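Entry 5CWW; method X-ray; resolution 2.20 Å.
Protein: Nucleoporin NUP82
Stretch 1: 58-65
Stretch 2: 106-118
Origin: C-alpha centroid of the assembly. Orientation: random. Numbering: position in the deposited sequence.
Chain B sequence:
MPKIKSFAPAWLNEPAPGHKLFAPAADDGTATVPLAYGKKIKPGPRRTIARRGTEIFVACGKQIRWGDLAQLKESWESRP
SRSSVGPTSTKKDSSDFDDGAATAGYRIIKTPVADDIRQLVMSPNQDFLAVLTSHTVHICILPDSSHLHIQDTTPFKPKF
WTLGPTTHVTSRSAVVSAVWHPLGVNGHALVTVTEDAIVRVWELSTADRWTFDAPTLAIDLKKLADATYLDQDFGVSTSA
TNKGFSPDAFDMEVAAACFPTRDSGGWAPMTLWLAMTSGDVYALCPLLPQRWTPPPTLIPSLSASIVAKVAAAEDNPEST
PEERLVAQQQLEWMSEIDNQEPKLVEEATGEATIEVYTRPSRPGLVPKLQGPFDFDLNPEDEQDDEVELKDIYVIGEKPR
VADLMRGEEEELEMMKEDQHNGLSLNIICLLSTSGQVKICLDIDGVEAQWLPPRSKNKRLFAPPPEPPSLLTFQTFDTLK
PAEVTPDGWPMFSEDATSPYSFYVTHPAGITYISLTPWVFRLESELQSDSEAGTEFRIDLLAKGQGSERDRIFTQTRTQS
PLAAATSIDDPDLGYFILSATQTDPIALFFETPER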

# COMPACT_ATOMS: atom_id res chain seq x y z
N VAL B 58 3.54 13.82 -18.67
CA VAL B 58 2.88 12.70 -19.32
C VAL B 58 3.89 11.66 -19.78
O VAL B 58 4.66 11.89 -20.71
CB VAL B 58 2.06 13.18 -20.54
CG1 VAL B 58 1.28 12.02 -21.15
CG2 VAL B 58 1.13 14.31 -20.14
N ALA B 59 3.86 10.50 -19.13
CA ALA B 59 4.75 9.40 -19.49
C ALA B 59 4.28 8.74 -20.78
O ALA B 59 3.13 8.32 -20.88
CB ALA B 59 4.82 8.39 -18.36
N CYS B 60 5.18 8.66 -21.75
CA CYS B 60 4.92 7.96 -23.00
C CYS B 60 6.11 7.09 -23.35
O CYS B 60 7.06 7.54 -23.99
CB CYS B 60 4.62 8.96 -24.12
SG CYS B 60 3.16 9.98 -23.80
N GLY B 61 6.07 5.84 -22.91
CA GLY B 61 7.19 4.93 -23.11
C GLY B 61 8.31 5.23 -22.14
O GLY B 61 8.11 5.17 -20.92
N LYS B 62 9.48 5.56 -22.67
CA LYS B 62 10.65 5.82 -21.84
C LYS B 62 10.94 7.31 -21.69
O LYS B 62 12.03 7.69 -21.26
CB LYS B 62 11.88 5.12 -22.42
CG LYS B 62 11.77 3.60 -22.48
CD LYS B 62 13.05 2.98 -23.03
CE LYS B 62 12.99 1.46 -23.01
NZ LYS B 62 11.87 0.93 -23.84
N GLN B 63 9.97 8.15 -22.03
CA GLN B 63 10.14 9.60 -21.92
C GLN B 63 8.94 10.26 -21.24
O GLN B 63 7.83 9.71 -21.26
CB GLN B 63 10.36 10.23 -23.30
CG GLN B 63 9.18 10.10 -24.24
CD GLN B 63 9.46 10.68 -25.61
OE1 GLN B 63 10.61 10.93 -25.98
NE2 GLN B 63 8.40 10.92 -26.38
N ILE B 64 9.18 11.42 -20.65
CA ILE B 64 8.12 12.20 -20.01
C ILE B 64 7.92 13.51 -20.76
O ILE B 64 8.85 14.30 -20.91
CB ILE B 64 8.45 12.51 -18.53
CG1 ILE B 64 8.75 11.21 -17.77
CG2 ILE B 64 7.30 13.27 -17.87
CD1 ILE B 64 9.28 11.43 -16.36
N ARG B 65 6.70 13.73 -21.24
CA ARG B 65 6.38 14.95 -21.98
C ARG B 65 5.84 16.02 -21.04
O ARG B 65 4.81 15.83 -20.39
CB ARG B 65 5.39 14.65 -23.10
CG ARG B 65 5.94 13.63 -24.09
CD ARG B 65 4.98 13.33 -25.22
NE ARG B 65 5.58 12.41 -26.18
CZ ARG B 65 4.90 11.57 -26.95
NH1 ARG B 65 3.58 11.54 -26.90
NH2 ARG B 65 5.54 10.78 -27.79
N TYR B 106 5.96 23.61 -24.03
CA TYR B 106 6.13 22.19 -24.30
C TYR B 106 7.60 21.81 -24.33
O TYR B 106 8.41 22.45 -24.99
CB TYR B 106 5.47 21.80 -25.63
CG TYR B 106 5.72 20.36 -26.03
CD1 TYR B 106 5.13 19.32 -25.32
CD2 TYR B 106 6.54 20.05 -27.10
CE1 TYR B 106 5.36 18.00 -25.68
CE2 TYR B 106 6.77 18.73 -27.46
CZ TYR B 106 6.17 17.71 -26.75
OH TYR B 106 6.40 16.40 -27.11
N ARG B 107 7.94 20.75 -23.60
CA ARG B 107 9.31 20.25 -23.54
C ARG B 107 9.32 18.74 -23.39
O ARG B 107 8.40 18.16 -22.82
CB ARG B 107 10.07 20.89 -22.37
CG ARG B 107 10.76 22.21 -22.71
CD ARG B 107 11.97 22.00 -23.61
NE ARG B 107 13.00 23.01 -23.38
CZ ARG B 107 14.24 22.93 -23.84
NH1 ARG B 107 14.62 21.89 -24.57
NH2 ARG B 107 15.11 23.90 -23.58
N ILE B 108 10.37 18.10 -23.92
CA ILE B 108 10.53 16.66 -23.80
C ILE B 108 11.52 16.36 -22.68
O ILE B 108 12.53 17.05 -22.53
CB ILE B 108 11.02 16.02 -25.13
CG1 ILE B 108 10.37 14.65 -25.34
CG2 ILE B 108 12.54 15.92 -25.20
CD1 ILE B 108 8.94 14.73 -25.80
N ILE B 109 11.21 15.34 -21.88
CA ILE B 109 12.11 14.88 -20.83
C ILE B 109 12.52 13.44 -21.10
O ILE B 109 11.78 12.50 -20.78
CB ILE B 109 11.47 14.95 -19.42
CG1 ILE B 109 10.72 16.27 -19.21
CG2 ILE B 109 12.53 14.73 -18.34
CD1 ILE B 109 11.61 17.48 -19.23
N LYS B 110 13.70 13.25 -21.68
CA LYS B 110 14.24 11.92 -21.86
C LYS B 110 14.68 11.38 -20.50
O LYS B 110 15.21 12.13 -19.68
CB LYS B 110 15.41 11.92 -22.84
CG LYS B 110 15.00 11.71 -24.30
CD LYS B 110 14.47 10.30 -24.54
CE LYS B 110 14.13 10.07 -26.00
NZ LYS B 110 13.54 8.72 -26.23
N THR B 111 14.44 10.09 -20.28
CA THR B 111 14.74 9.46 -19.00
C THR B 111 15.70 8.29 -19.20
O THR B 111 15.86 7.80 -20.31
CB THR B 111 13.45 8.95 -18.31
OG1 THR B 111 13.02 7.75 -18.96
CG2 THR B 111 12.35 9.99 -18.38
N PRO B 112 16.34 7.84 -18.11
CA PRO B 112 17.26 6.71 -18.18
C PRO B 112 16.60 5.35 -17.94
O PRO B 112 17.31 4.36 -17.78
CB PRO B 112 18.27 7.02 -17.07
CG PRO B 112 17.44 7.71 -16.04
CD PRO B 112 16.40 8.51 -16.79
N VAL B 113 15.27 5.30 -17.91
CA VAL B 113 14.57 4.04 -17.65
C VAL B 113 14.85 3.03 -18.76
O VAL B 113 15.16 3.41 -19.89
CB VAL B 113 13.05 4.24 -17.51
CG1 VAL B 113 12.75 5.16 -16.32
CG2 VAL B 113 12.43 4.77 -18.81
N ALA B 114 14.73 1.75 -18.43
CA ALA B 114 14.98 0.67 -19.38
C ALA B 114 13.69 -0.03 -19.80
O ALA B 114 13.72 -0.98 -20.59
CB ALA B 114 15.95 -0.34 -18.79
N ASP B 115 12.56 0.45 -19.29
CA ASP B 115 11.26 -0.11 -19.64
C ASP B 115 10.19 0.98 -19.57
O ASP B 115 10.43 2.05 -19.00
CB ASP B 115 10.91 -1.27 -18.71
CG ASP B 115 9.93 -2.25 -19.34
OD1 ASP B 115 9.22 -1.87 -20.30
OD2 ASP B 115 9.88 -3.41 -18.88
N ASP B 116 9.02 0.70 -20.13
CA ASP B 116 7.93 1.66 -20.17
C ASP B 116 7.57 2.15 -18.77
O ASP B 116 7.43 1.36 -17.84
CB ASP B 116 6.70 1.05 -20.83
CG ASP B 116 6.91 0.74 -22.30
OD1 ASP B 116 7.63 1.51 -22.97
OD2 ASP B 116 6.37 -0.27 -22.78
N ILE B 117 7.42 3.46 -18.63
CA ILE B 117 7.02 4.05 -17.36
C ILE B 117 5.60 3.61 -17.01
O ILE B 117 4.72 3.59 -17.86
CB ILE B 117 7.11 5.59 -17.40
CG1 ILE B 117 8.55 6.02 -17.65
CG2 ILE B 117 6.59 6.20 -16.10
CD1 ILE B 117 8.72 7.50 -17.93
N ARG B 118 5.39 3.29 -15.73
CA ARG B 118 4.10 2.81 -15.26
C ARG B 118 3.42 3.85 -14.37
O ARG B 118 2.20 4.01 -14.42
CB ARG B 118 4.27 1.50 -14.49
CG ARG B 118 4.72 0.33 -15.35
CD ARG B 118 3.58 -0.20 -16.21
NE ARG B 118 4.01 -1.32 -17.04
CZ ARG B 118 4.08 -2.58 -16.62
NH1 ARG B 118 3.76 -2.89 -15.37
NH2 ARG B 118 4.47 -3.54 -17.45

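What fills the apolar centre of the contact? Ile117 reaches back from the second stretch and is met by both arms of the hairpin formed by residues 58 to 65. Its CG2 lies 3.6 Å from CB of Ala59, while its CD1 lies 3.7 Å from CG1 of Ile64. With chi1 m and chi2 t, the side chain is extended enough to reach Ile64 with its tip while its shorter branch rests on Ala59, whose single methyl group lets it come close. Ile64 also packs against the second stretch further back: its CB is 4.0 Å from CB of Ile109, and its CG1 is 3.8 Å from the methyl CG2 of Thr111. Ala59, Ile64, Ile109 and Ile117 are all buried, as suits side chains with no polar atoms to satisfy.

How does the backbone hold these side chains in register? Strand 63-65 runs antiparallel to strand 106-110, their axes at 161° and 4.7 Å apart at closest approach. Ile64 and Ile109 form the hydrogen-bonded pair: Ile64 N donates to Ile109 O at 2.8 Å, nearly straight at 174°, and Ile109 N donates to Ile64 O, also at 2.8 Å but more bent at 138°. This pairing puts both isoleucines on the same face of the sheet. Within the hairpin, Arg65 N to Val58 O (2.8 Å) and Val58 N to Arg65 O (2.9 Å) join its two arms, so strand 63-65 is bonded along both of its edges.

What lies on the other face of the sheet? Gln63, Arg65, Ile108 and Lys110 project there, and Arg65 supplies apolar contact through its carbon chain. CG of Arg65 packs 3.6 Å from CD1 of Ile108, and that methyl also sits at the edge of the guanidinium group, near its plane. The aliphatic part of the arginine thus covers the isoleucine, which is only partly exposed. Tyr106 approaches with the end of its side chain, its OH 3.9 Å from CD of Arg65.

How is the contact closed at its polar edge? Beyond the paired strands, the second stretch bends round the type II' turn from Cys60 to Gln63. Thr111 OG1 donates a short hydrogen bond of 2.5 Å to Lys62 O, and in turn accepts a weak one of 3.5 Å from Val113 N. Farther along, Ile117 N donates to Gly61 O at 2.9 Å and 174°, tying down the residue whose side chain fills the centre. Gly61 suits the turn because its phi of 77° favours glycine, and its CA lies 3.5 Å from Asp116 OD1. Lys62 is exposed yet loses 125 Å² to the second stretch: its CB rests 3.7 Å from CG2 of Val113, and its CE passes 3.5 Å from Ala114 O. Its NZ stops 4.4 Å from Asp116 OD1, opposite charges near each other but beyond a salt bridge.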